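Local atomic coordinates of ABC transporter substrate binding protein (Ribose) (Agrobacterium vitis, PDB entry 4WUT), a protein that probably captures a sugar for an ABC importer, and holds beta-D-fucopyranose in the cleft between its two lobes. Residues 30-34 with 59-65; 84-90 with 108-114; 226-231 with 253-259. All blocks are in the same frame, centred on the assembly; numbering follows the deposited sequence.

Contact 1 (30-34 with 59-65). With FCB (beta-D-fucopyranose), chain E.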
loop_
_atom_site.group_PDB
_atom_site.type_symbol
_atom_site.label_atom_id
_atom_site.label_comp_id
_atom_site.label_asym_id
_atom_site.label_seq_id
_atom_site.Cartn_x
_atom_site.Cartn_y
_atom_site.Cartn_z
ATOM N N VAL A 30 -0.236 10.608 6.350
ATOM C CA VAL A 30 -0.487 9.295 5.792
ATOM C C VAL A 30 -1.946 8.895 5.941
ATOM O O VAL A 30 -2.738 9.654 6.499
ATOM C CB VAL A 30 0.437 8.223 6.418
ATOM C CG1 VAL A 30 1.911 8.525 6.078
ATOM C CG2 VAL A 30 0.233 8.109 7.905
ATOM N N LYS A 31 -2.333 7.724 5.428
ATOM C CA LYS A 31 -3.745 7.389 5.382
ATOM C C LYS A 31 -4.356 7.052 6.742
ATOM O O LYS A 31 -5.539 7.233 6.938
ATOM C CB LYS A 31 -4.018 6.233 4.434
ATOM C CG LYS A 31 -3.570 6.458 2.977
ATOM C CD LYS A 31 -3.985 5.269 2.128
ATOM C CE LYS A 31 -3.393 5.275 0.728
ATOM N NZ LYS A 31 -3.860 4.081 -0.009
ATOM N N THR A 32 -3.526 6.520 7.643
ATOM C CA THR A 32 -3.931 6.264 9.016
ATOM C C THR A 32 -2.660 6.018 9.807
ATOM O O THR A 32 -1.654 5.595 9.251
ATOM C CB THR A 32 -4.852 5.040 9.152
ATOM O OG1 THR A 32 -5.261 4.914 10.518
ATOM C CG2 THR A 32 -4.160 3.747 8.699
ATOM N N VAL A 33 -2.672 6.325 11.096
ATOM C CA VAL A 33 -1.493 6.056 11.917
ATOM C C VAL A 33 -1.596 4.660 12.530
ATOM O O VAL A 33 -0.586 4.064 12.926
ATOM C CB VAL A 33 -1.320 7.113 13.016
ATOM C CG1 VAL A 33 -0.832 8.420 12.402
ATOM C CG2 VAL A 33 -2.629 7.305 13.786
ATOM N N ASN A 34 -2.818 4.135 12.568
ATOM C CA ASN A 34 -3.088 2.818 13.132
ATOM C C ASN A 34 -2.727 1.684 12.188
ATOM O O ASN A 34 -3.626 1.003 11.666
ATOM C CB ASN A 34 -4.573 2.711 13.477
ATOM C CG ASN A 34 -5.036 3.820 14.394
ATOM O OD1 ASN A 34 -4.300 4.238 15.295
ATOM N ND2 ASN A 34 -6.266 4.304 14.177
ATOM N N PHE A 59 4.191 13.557 12.123
ATOM C CA PHE A 59 3.629 12.392 11.462
ATOM C C PHE A 59 2.193 12.273 11.921
ATOM O O PHE A 59 1.934 12.167 13.120
ATOM C CB PHE A 59 4.405 11.135 11.866
ATOM C CG PHE A 59 4.075 9.923 11.033
ATOM C CD1 PHE A 59 4.679 9.741 9.795
ATOM C CD2 PHE A 59 3.209 8.958 11.498
ATOM C CE1 PHE A 59 4.384 8.612 9.024
ATOM C CE2 PHE A 59 2.910 7.833 10.726
ATOM C CZ PHE A 59 3.499 7.669 9.498
ATOM N N GLN A 60 1.259 12.320 10.983
ATOM C CA GLN A 60 -0.162 12.385 11.310
ATOM C C GLN A 60 -0.961 11.608 10.272
ATOM O O GLN A 60 -0.534 11.462 9.123
ATOM C CB GLN A 60 -0.624 13.854 11.321
ATOM C CG GLN A 60 0.456 14.877 11.746
ATOM C CD GLN A 60 0.766 15.937 10.673
ATOM O OE1 GLN A 60 0.008 16.903 10.504
ATOM N NE2 GLN A 60 1.899 15.774 9.961
ATOM N N GLY A 61 -2.124 11.112 10.665
ATOM C CA GLY A 61 -3.041 10.495 9.738
ATOM C C GLY A 61 -4.373 10.336 10.422
ATOM O O GLY A 61 -4.418 10.333 11.673
ATOM N N PRO A 62 -5.453 10.224 9.632
ATOM C CA PRO A 62 -6.772 10.007 10.236
ATOM C C PRO A 62 -6.886 8.654 10.915
ATOM O O PRO A 62 -5.944 7.865 10.928
ATOM C CB PRO A 62 -7.733 10.086 9.037
ATOM C CG PRO A 62 -6.997 10.900 8.020
ATOM C CD PRO A 62 -5.551 10.500 8.188
ATOM N N ALA A 63 -8.066 8.378 11.467
ATOM C CA ALA A 63 -8.277 7.145 12.197
ATOM C C ALA A 63 -8.463 5.940 11.307
ATOM O O ALA A 63 -8.332 4.814 11.767
ATOM C CB ALA A 63 -9.473 7.289 13.094
ATOM N N ALA A 64 -8.749 6.161 10.029
ATOM C CA ALA A 64 -8.974 5.056 9.108
ATOM C C ALA A 64 -8.679 5.531 7.694
ATOM O O ALA A 64 -8.782 6.713 7.393
ATOM C CB ALA A 64 -10.397 4.586 9.193
ATOM N N GLU A 65 -8.305 4.599 6.821
ATOM C CA GLU A 65 -7.989 4.951 5.441
ATOM C C GLU A 65 -9.174 5.431 4.632
ATOM O O GLU A 65 -9.002 6.101 3.616
ATOM C CB GLU A 65 -7.328 3.761 4.714
ATOM C CG GLU A 65 -6.018 3.314 5.365
ATOM C CD GLU A 65 -5.080 2.560 4.451
ATOM O OE1 GLU A 65 -5.504 2.065 3.354
ATOM O OE2 GLU A 65 -3.883 2.504 4.829
HETATM C C1 FCB E . -0.307 -0.843 1.605
HETATM C C2 FCB E . -0.834 0.180 0.608
HETATM C C3 FCB E . -1.155 1.421 1.243
HETATM C C4 FCB E . -2.107 1.192 2.447
HETATM C C5 FCB E . -1.415 0.107 3.318
HETATM C C6 FCB E . -2.244 -0.249 4.587
HETATM O O1 FCB E . -0.340 -2.028 0.962
HETATM O O2 FCB E . 0.238 0.400 -0.351
HETATM O O3 FCB E . -1.786 2.251 0.234
HETATM O O4 FCB E . -3.430 0.796 2.007
HETATM O O5 FCB E . -1.284 -1.050 2.615
HETATM O O HOH W 1 -6.220 3.081 0.815
#
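Val-30 N donates to Gln-60 O at 2.9 Å in an almost straight bond (167°), which carries the parallel pairing of strands 25-29 and 56-60 into the loops that follow, where Gly-61 lies close to Val-30 O. Phe-59 sets CG opposite its backbone N (chi1 -169°), which carries the ring to this loop: CZ meets Val-30 CG2 at 3.7 Å, and Val-33 CG1 approaches CE2 obliquely. Thr-32 OG1 donates to Pro-62 O at 3.1 Å, from somewhat off the carbonyl plane, while accepting from Asn-34 N in an ST turn; Asn-34 ND2 adds a bent bond to Ala-63 O at 3.2 Å. Loops leaving the carboxyl ends of parallel strands line the sugar site in periplasmic binding proteins, and here they deliver Lys-31 and Glu-65. These two side chains pack through Lys-31 CB and Glu-65 CG, 3.7 Å apart, but Lys-31 NZ stays 4.3 Å from Glu-65 OE1, beyond a salt bridge. Instead a water links the two ends, and the fucose spans them: Lys-31 NZ donates to O3 at 2.8 Å and O4 donates to Glu-65 OE1 at 2.8 Å. Ser-193 OG also hydrogen-bonds Glu-65 OE1, and Trp-38 NE1 binds OE2.

Contact 2 (84-90 with 108-114). With FCB (beta-D-fucopyranose), chain E.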
loop_
_atom_site.group_PDB
_atom_site.type_symbol
_atom_site.label_atom_id
_atom_site.label_comp_id
_atom_site.label_asym_id
_atom_site.label_seq_id
_atom_site.Cartn_x
_atom_site.Cartn_y
_atom_site.Cartn_z
ATOM N N ASP A 84 6.999 23.894 6.028
ATOM C CA ASP A 84 8.023 24.032 4.996
ATOM C C ASP A 84 7.784 23.085 3.819
ATOM O O ASP A 84 8.155 23.405 2.698
ATOM C CB ASP A 84 9.421 23.771 5.566
ATOM C CG ASP A 84 9.879 24.847 6.528
ATOM O OD1 ASP A 84 9.206 25.892 6.644
ATOM O OD2 ASP A 84 10.936 24.636 7.155
ATOM N N ALA A 85 7.186 21.918 4.082
ATOM C CA ALA A 85 7.003 20.876 3.056
ATOM C C ALA A 85 6.026 19.817 3.538
ATOM O O ALA A 85 5.784 19.686 4.733
ATOM C CB ALA A 85 8.339 20.207 2.716
ATOM N N ILE A 86 5.499 19.059 2.596
ATOM C CA ILE A 86 4.504 18.040 2.882
ATOM C C ILE A 86 4.878 16.748 2.180
ATOM O O ILE A 86 5.163 16.732 0.981
ATOM C CB ILE A 86 3.096 18.475 2.416
ATOM C CG1 ILE A 86 2.663 19.728 3.178
ATOM C CG2 ILE A 86 2.094 17.297 2.549
ATOM C CD1 ILE A 86 1.398 20.367 2.644
ATOM N N LEU A 87 4.912 15.670 2.946
ATOM C CA LEU A 87 5.048 14.320 2.419
ATOM C C LEU A 87 3.693 13.672 2.607
ATOM O O LEU A 87 3.268 13.477 3.753
ATOM C CB LEU A 87 6.097 13.529 3.199
ATOM C CG LEU A 87 6.482 12.155 2.640
ATOM C CD1 LEU A 87 7.070 12.321 1.228
ATOM C CD2 LEU A 87 7.431 11.403 3.529
ATOM N N LEU A 88 3.019 13.336 1.507
ATOM C CA LEU A 88 1.614 12.918 1.557
ATOM C C LEU A 88 1.399 11.567 0.890
ATOM O O LEU A 88 1.841 11.371 -0.247
ATOM C CB LEU A 88 0.741 13.944 0.835
ATOM C CG LEU A 88 -0.751 13.614 0.701
ATOM C CD1 LEU A 88 -1.455 13.497 2.064
ATOM C CD2 LEU A 88 -1.413 14.673 -0.165
ATOM N N ALA A 89 0.734 10.647 1.594
ATOM C CA ALA A 89 0.186 9.430 1.000
ATOM C C ALA A 89 -1.323 9.638 0.884
ATOM O O ALA A 89 -2.067 9.431 1.860
ATOM C CB ALA A 89 0.479 8.213 1.846
ATOM N N PRO A 90 -1.782 10.089 -0.279
ATOM C CA PRO A 90 -3.174 10.551 -0.373
ATOM C C PRO A 90 -4.147 9.398 -0.300
ATOM O O PRO A 90 -3.960 8.389 -0.982
ATOM C CB PRO A 90 -3.242 11.223 -1.748
ATOM C CG PRO A 90 -2.150 10.595 -2.510
ATOM C CD PRO A 90 -1.047 10.332 -1.530
ATOM N N ILE A 108 4.728 25.536 -1.276
ATOM C CA ILE A 108 5.142 24.481 -0.369
ATOM C C ILE A 108 5.429 23.204 -1.156
ATOM O O ILE A 108 4.534 22.651 -1.786
ATOM C CB ILE A 108 4.067 24.193 0.701
ATOM C CG1 ILE A 108 3.772 25.452 1.510
ATOM C CG2 ILE A 108 4.527 23.050 1.604
ATOM C CD1 ILE A 108 2.549 25.299 2.443
ATOM N N PRO A 109 6.684 22.742 -1.128
ATOM C CA PRO A 109 7.026 21.497 -1.822
ATOM C C PRO A 109 6.185 20.332 -1.329
ATOM O O PRO A 109 5.951 20.210 -0.124
ATOM C CB PRO A 109 8.492 21.275 -1.451
ATOM C CG PRO A 109 9.028 22.616 -1.109
ATOM C CD PRO A 109 7.857 23.360 -0.492
ATOM N N VAL A 110 5.718 19.508 -2.258
ATOM C CA VAL A 110 4.934 18.333 -1.927
ATOM C C VAL A 110 5.549 17.122 -2.634
ATOM O O VAL A 110 5.834 17.159 -3.828
ATOM C CB VAL A 110 3.467 18.481 -2.365
ATOM C CG1 VAL A 110 2.716 17.177 -2.157
ATOM C CG2 VAL A 110 2.766 19.619 -1.595
ATOM N N VAL A 111 5.783 16.058 -1.879
ATOM C CA VAL A 111 6.168 14.786 -2.461
ATOM C C VAL A 111 5.071 13.789 -2.088
ATOM O O VAL A 111 4.592 13.783 -0.956
ATOM C CB VAL A 111 7.537 14.352 -1.946
ATOM C CG1 VAL A 111 7.833 12.905 -2.319
ATOM C CG2 VAL A 111 8.602 15.291 -2.486
ATOM N N ILE A 112 4.645 13.002 -3.074
ATOM C CA ILE A 112 3.617 11.981 -2.915
ATOM C C ILE A 112 4.252 10.608 -2.755
ATOM O O ILE A 112 5.181 10.245 -3.509
ATOM C CB ILE A 112 2.658 11.977 -4.123
ATOM C CG1 ILE A 112 2.053 13.379 -4.328
ATOM C CG2 ILE A 112 1.588 10.918 -3.984
ATOM C CD1 ILE A 112 1.157 13.858 -3.220
ATOM N N ILE A 113 3.790 9.860 -1.755
ATOM C CA ILE A 113 4.240 8.489 -1.571
ATOM C C ILE A 113 3.086 7.501 -1.639
ATOM O O ILE A 113 1.932 7.849 -1.328
ATOM C CB ILE A 113 5.020 8.306 -0.260
ATOM C CG1 ILE A 113 4.195 8.813 0.924
ATOM C CG2 ILE A 113 6.376 8.990 -0.348
ATOM C CD1 ILE A 113 4.692 8.312 2.258
ATOM N N ASP A 114 3.404 6.305 -2.131
ATOM C CA ASP A 114 2.569 5.111 -2.006
ATOM C C ASP A 114 1.372 5.043 -2.946
ATOM O O ASP A 114 1.187 4.053 -3.660
ATOM C CB ASP A 114 2.087 4.912 -0.570
ATOM C CG ASP A 114 1.144 3.757 -0.457
ATOM O OD1 ASP A 114 1.618 2.596 -0.503
ATOM O OD2 ASP A 114 -0.094 3.975 -0.361
HETATM C C1 FCB E . -0.307 -0.843 1.605
HETATM C C2 FCB E . -0.834 0.180 0.608
HETATM C C3 FCB E . -1.155 1.421 1.243
HETATM C C4 FCB E . -2.107 1.192 2.447
HETATM C C5 FCB E . -1.415 0.107 3.318
HETATM C C6 FCB E . -2.244 -0.249 4.587
HETATM O O1 FCB E . -0.340 -2.028 0.962
HETATM O O2 FCB E . 0.238 0.400 -0.351
HETATM O O3 FCB E . -1.786 2.251 0.234
HETATM O O4 FCB E . -3.430 0.796 2.007
HETATM O O5 FCB E . -1.284 -1.050 2.615
#
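Ile-86 and Val-110 open a run of three parallel bridges, continued by Leu-87 with Val-111 and Leu-88 with Ile-112, in which strands 85-88 and 110-113 run 12° apart. Four backbone hydrogen bonds hold them: Ile-86 N to Pro-109 O and Val-111 N to Ile-86 O, then Leu-88 N to Val-111 O and Ile-113 N to Leu-88 O at 2.9 Å. CA-H...O contacts accompany them, such as Val-110 CA to Ile-86 O at 3.3 Å. Helix 97-105 connects the strands, making a beta-alpha-beta unit of the N-terminal lobe.

Apolar packing covers both faces. On one, with CG trans to its backbone N (chi1 -172°), Leu-87 leans CD1 against Val-111 CG1 and Ile-113 CG2, each at 3.7 Å, and Leu-278 of helix 267-282 covers Leu-87 and Val-111. On the other, Leu-88 and Ile-112 run alongside each other in the same direction, with CD2 and CD1 4.1 Å apart. Beyond them Pro-90 CD rests on Ile-112 CG2 at 3.6 Å, the two side chains roughly perpendicular.

Polar chemistry appears at the cleft end, where Asp-114 leaves the strand with its carboxylate turned to the fucose. OD1 accepts from O2 at 2.6 Å and OD2 from O3 at 2.5 Å, a distance short enough to be read with caution; Lys-31 NZ adds a weak, long ion pair to OD2. A strand pair with apolar side chains on both faces thus ends in one carboxylate that takes two adjacent sugar hydroxyls, probably fixing the orientation of the ring, and the nearby Lys-31 may help to balance its charge.

Contact 3 (226-231 with 253-259)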
loop_
_atom_site.group_PDB
_atom_site.type_symbol
_atom_site.label_atom_id
_atom_site.label_comp_id
_atom_site.label_asym_id
_atom_site.label_seq_id
_atom_site.Cartn_x
_atom_site.Cartn_y
_atom_site.Cartn_z
HETATM N N MSE A 226 -7.835 -11.828 5.951
HETATM C CA MSE A 226 -7.984 -12.968 5.052
HETATM C C MSE A 226 -7.323 -14.210 5.643
HETATM O O MSE A 226 -7.941 -15.267 5.725
HETATM C CB MSE A 226 -7.338 -12.629 3.710
HETATM C CG MSE A 226 -7.419 -13.742 2.700
HETATM SE SE MSE A 226 -6.439 -13.272 1.092
HETATM C CE MSE A 226 -4.628 -13.410 1.787
ATOM N N GLY A 227 -6.076 -14.079 6.071
ATOM C CA GLY A 227 -5.380 -15.229 6.597
ATOM C C GLY A 227 -6.069 -15.761 7.830
ATOM O O GLY A 227 -6.234 -16.971 8.001
ATOM N N ARG A 228 -6.511 -14.855 8.690
ATOM C CA ARG A 228 -7.161 -15.280 9.926
ATOM C C ARG A 228 -8.469 -16.001 9.621
ATOM O O ARG A 228 -8.790 -16.998 10.267
ATOM C CB ARG A 228 -7.408 -14.084 10.839
ATOM C CG ARG A 228 -6.150 -13.483 11.375
ATOM C CD ARG A 228 -6.407 -12.386 12.384
ATOM N NE ARG A 228 -5.143 -11.832 12.851
ATOM C CZ ARG A 228 -5.033 -10.789 13.662
ATOM N NH1 ARG A 228 -6.125 -10.198 14.127
ATOM N NH2 ARG A 228 -3.831 -10.349 14.014
ATOM N N ALA A 229 -9.217 -15.509 8.639
ATOM C CA ALA A 229 -10.452 -16.164 8.203
ATOM C C ALA A 229 -10.217 -17.567 7.670
ATOM O O ALA A 229 -10.969 -18.488 7.981
ATOM C CB ALA A 229 -11.172 -15.322 7.148
ATOM N N ILE A 230 -9.186 -17.717 6.835
ATOM C CA ILE A 230 -8.858 -19.019 6.278
ATOM C C ILE A 230 -8.531 -20.025 7.390
ATOM O O ILE A 230 -9.005 -21.162 7.399
ATOM C CB ILE A 230 -7.663 -18.881 5.327
ATOM C CG1 ILE A 230 -8.064 -18.095 4.074
ATOM C CG2 ILE A 230 -7.118 -20.226 4.947
ATOM C CD1 ILE A 230 -6.904 -17.656 3.249
ATOM N N LYS A 231 -7.730 -19.582 8.346
ATOM C CA LYS A 231 -7.332 -20.437 9.448
ATOM C C LYS A 231 -8.552 -20.832 10.250
ATOM O O LYS A 231 -8.745 -22.000 10.582
ATOM C CB LYS A 231 -6.334 -19.709 10.331
ATOM C CG LYS A 231 -4.937 -19.684 9.777
ATOM C CD LYS A 231 -3.948 -19.161 10.801
ATOM C CE LYS A 231 -3.960 -19.995 12.047
ATOM N NZ LYS A 231 -3.822 -21.453 11.753
ATOM N N PHE A 253 2.159 -16.145 8.487
ATOM C CA PHE A 253 1.252 -16.828 7.569
ATOM C C PHE A 253 1.980 -17.472 6.377
ATOM O O PHE A 253 1.541 -18.514 5.891
ATOM C CB PHE A 253 0.187 -15.881 7.042
ATOM C CG PHE A 253 -0.939 -15.624 7.998
ATOM C CD1 PHE A 253 -1.421 -16.614 8.824
ATOM C CD2 PHE A 253 -1.537 -14.383 8.044
ATOM C CE1 PHE A 253 -2.474 -16.367 9.689
ATOM C CE2 PHE A 253 -2.590 -14.140 8.913
ATOM C CZ PHE A 253 -3.054 -15.132 9.727
ATOM N N VAL A 254 3.050 -16.845 5.885
ATOM C CA VAL A 254 3.881 -17.475 4.872
ATOM C C VAL A 254 4.588 -18.700 5.484
ATOM O O VAL A 254 4.552 -19.808 4.941
ATOM C CB VAL A 254 4.937 -16.510 4.297
ATOM C CG1 VAL A 254 5.930 -17.256 3.432
ATOM C CG2 VAL A 254 4.245 -15.431 3.500
ATOM N N LYS A 255 5.204 -18.501 6.635
ATOM C CA LYS A 255 5.944 -19.581 7.274
ATOM C C LYS A 255 5.066 -20.780 7.630
ATOM O O LYS A 255 5.528 -21.925 7.566
ATOM C CB LYS A 255 6.626 -19.057 8.531
ATOM C CG LYS A 255 7.831 -18.171 8.254
ATOM C CD LYS A 255 8.470 -17.710 9.560
ATOM C CE LYS A 255 9.587 -16.704 9.334
ATOM N NZ LYS A 255 10.678 -17.257 8.479
ATOM N N ASP A 256 3.815 -20.539 8.011
ATOM C CA ASP A 256 2.956 -21.646 8.430
ATOM C C ASP A 256 2.101 -22.216 7.302
ATOM O O ASP A 256 1.326 -23.159 7.515
ATOM C CB ASP A 256 2.128 -21.301 9.683
ATOM C CG ASP A 256 0.956 -20.382 9.415
ATOM O OD1 ASP A 256 0.580 -20.165 8.239
ATOM O OD2 ASP A 256 0.380 -19.883 10.413
ATOM N N GLY A 257 2.278 -21.678 6.095
ATOM C CA GLY A 257 1.613 -22.203 4.911
ATOM C C GLY A 257 0.209 -21.691 4.637
ATOM O O GLY A 257 -0.444 -22.122 3.686
ATOM N N THR A 258 -0.267 -20.765 5.454
ATOM C CA THR A 258 -1.577 -20.170 5.209
ATOM C C THR A 258 -1.579 -19.340 3.925
ATOM O O THR A 258 -2.515 -19.403 3.124
ATOM C CB THR A 258 -2.004 -19.296 6.398
ATOM O OG1 THR A 258 -2.006 -20.103 7.575
ATOM C CG2 THR A 258 -3.399 -18.721 6.190
ATOM N N LEU A 259 -0.536 -18.537 3.754
ATOM C CA LEU A 259 -0.322 -17.781 2.526
ATOM C C LEU A 259 0.855 -18.370 1.754
ATOM O O LEU A 259 1.916 -18.620 2.321
ATOM C CB LEU A 259 -0.036 -16.309 2.838
ATOM C CG LEU A 259 -1.233 -15.356 2.946
ATOM C CD1 LEU A 259 -2.253 -15.789 3.992
ATOM C CD2 LEU A 259 -0.696 -13.976 3.256
#
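Asp-256 OD1, whose residue faces Lys-231 of the neighbouring helix, is gripped twice by Thr-258: by the backbone N at 3.0 Å, nearly in line with the C-O bond, and by OG1 at 2.7 Å, from the syn side and out of the carboxylate plane. The first bond makes an Asx turn. It sits on a Schellman motif that ends helix 248-255, with Gly-257 at positive phi (85°), Gly-257 N bonded to Val-254 O and Leu-259 N to Phe-253 O. The two helices, 220-232 and 248-255, belong to the C-terminal lobe and are joined through strand 240-244.

No hydrogen bond crosses between the segments; the grip is van der Waals, centred on Phe-253. One face of its ring receives Gly-227 CA in a CH-pi contact, 4.1 Å from the centroid, and the absence of a side chain there lets the ring lie close against the helix backbone. Around its edge come Arg-228 CG, in the ring plane and 3.9 Å from CZ, and Lys-231 CD, 3.3 Å from CE1. Arg-228 then runs on extended, and its NH2 forms a salt bridge with Asp-249.

Lys-231 bends at its third and fourth torsions (58° and 51°); its CG lies 3.7 Å from Thr-258 OG1, while NZ remains 4.7 Å from Asp-256 OD2, too far for a salt bridge, though a weak attraction is possible. Thr-258 CG2 packs against Gly-227 O and Ile-230 CG2. Deeper, toward Ala-241 of strand 240-244, the methyl CE of Met-226, a selenomethionine, meets Leu-259 CD1 at 4.0 Å.

In the fold
The contacts follow one another along the chain, each closing before the next opens. Contacts 1 and 2 lie about 14 Å apart between centres and reach the same parallel part of the sheet, in the order 56-60, 25-29, 85-88, 110-113. They touch where Lys-31 packs on Ala-89 and Pro-90, and both hold the fucose from the N-terminal lobe. Contact 3 belongs to the C-terminal lobe, with its centre about 26 Å from that of contact 1 and 35 Å from that of contact 2, on the opposite side of the chain's centre from the latter. It packs helix 220-232 against the end of helix 248-255 and the turn after it, while the first two contacts shape one wall of the sugar cleft.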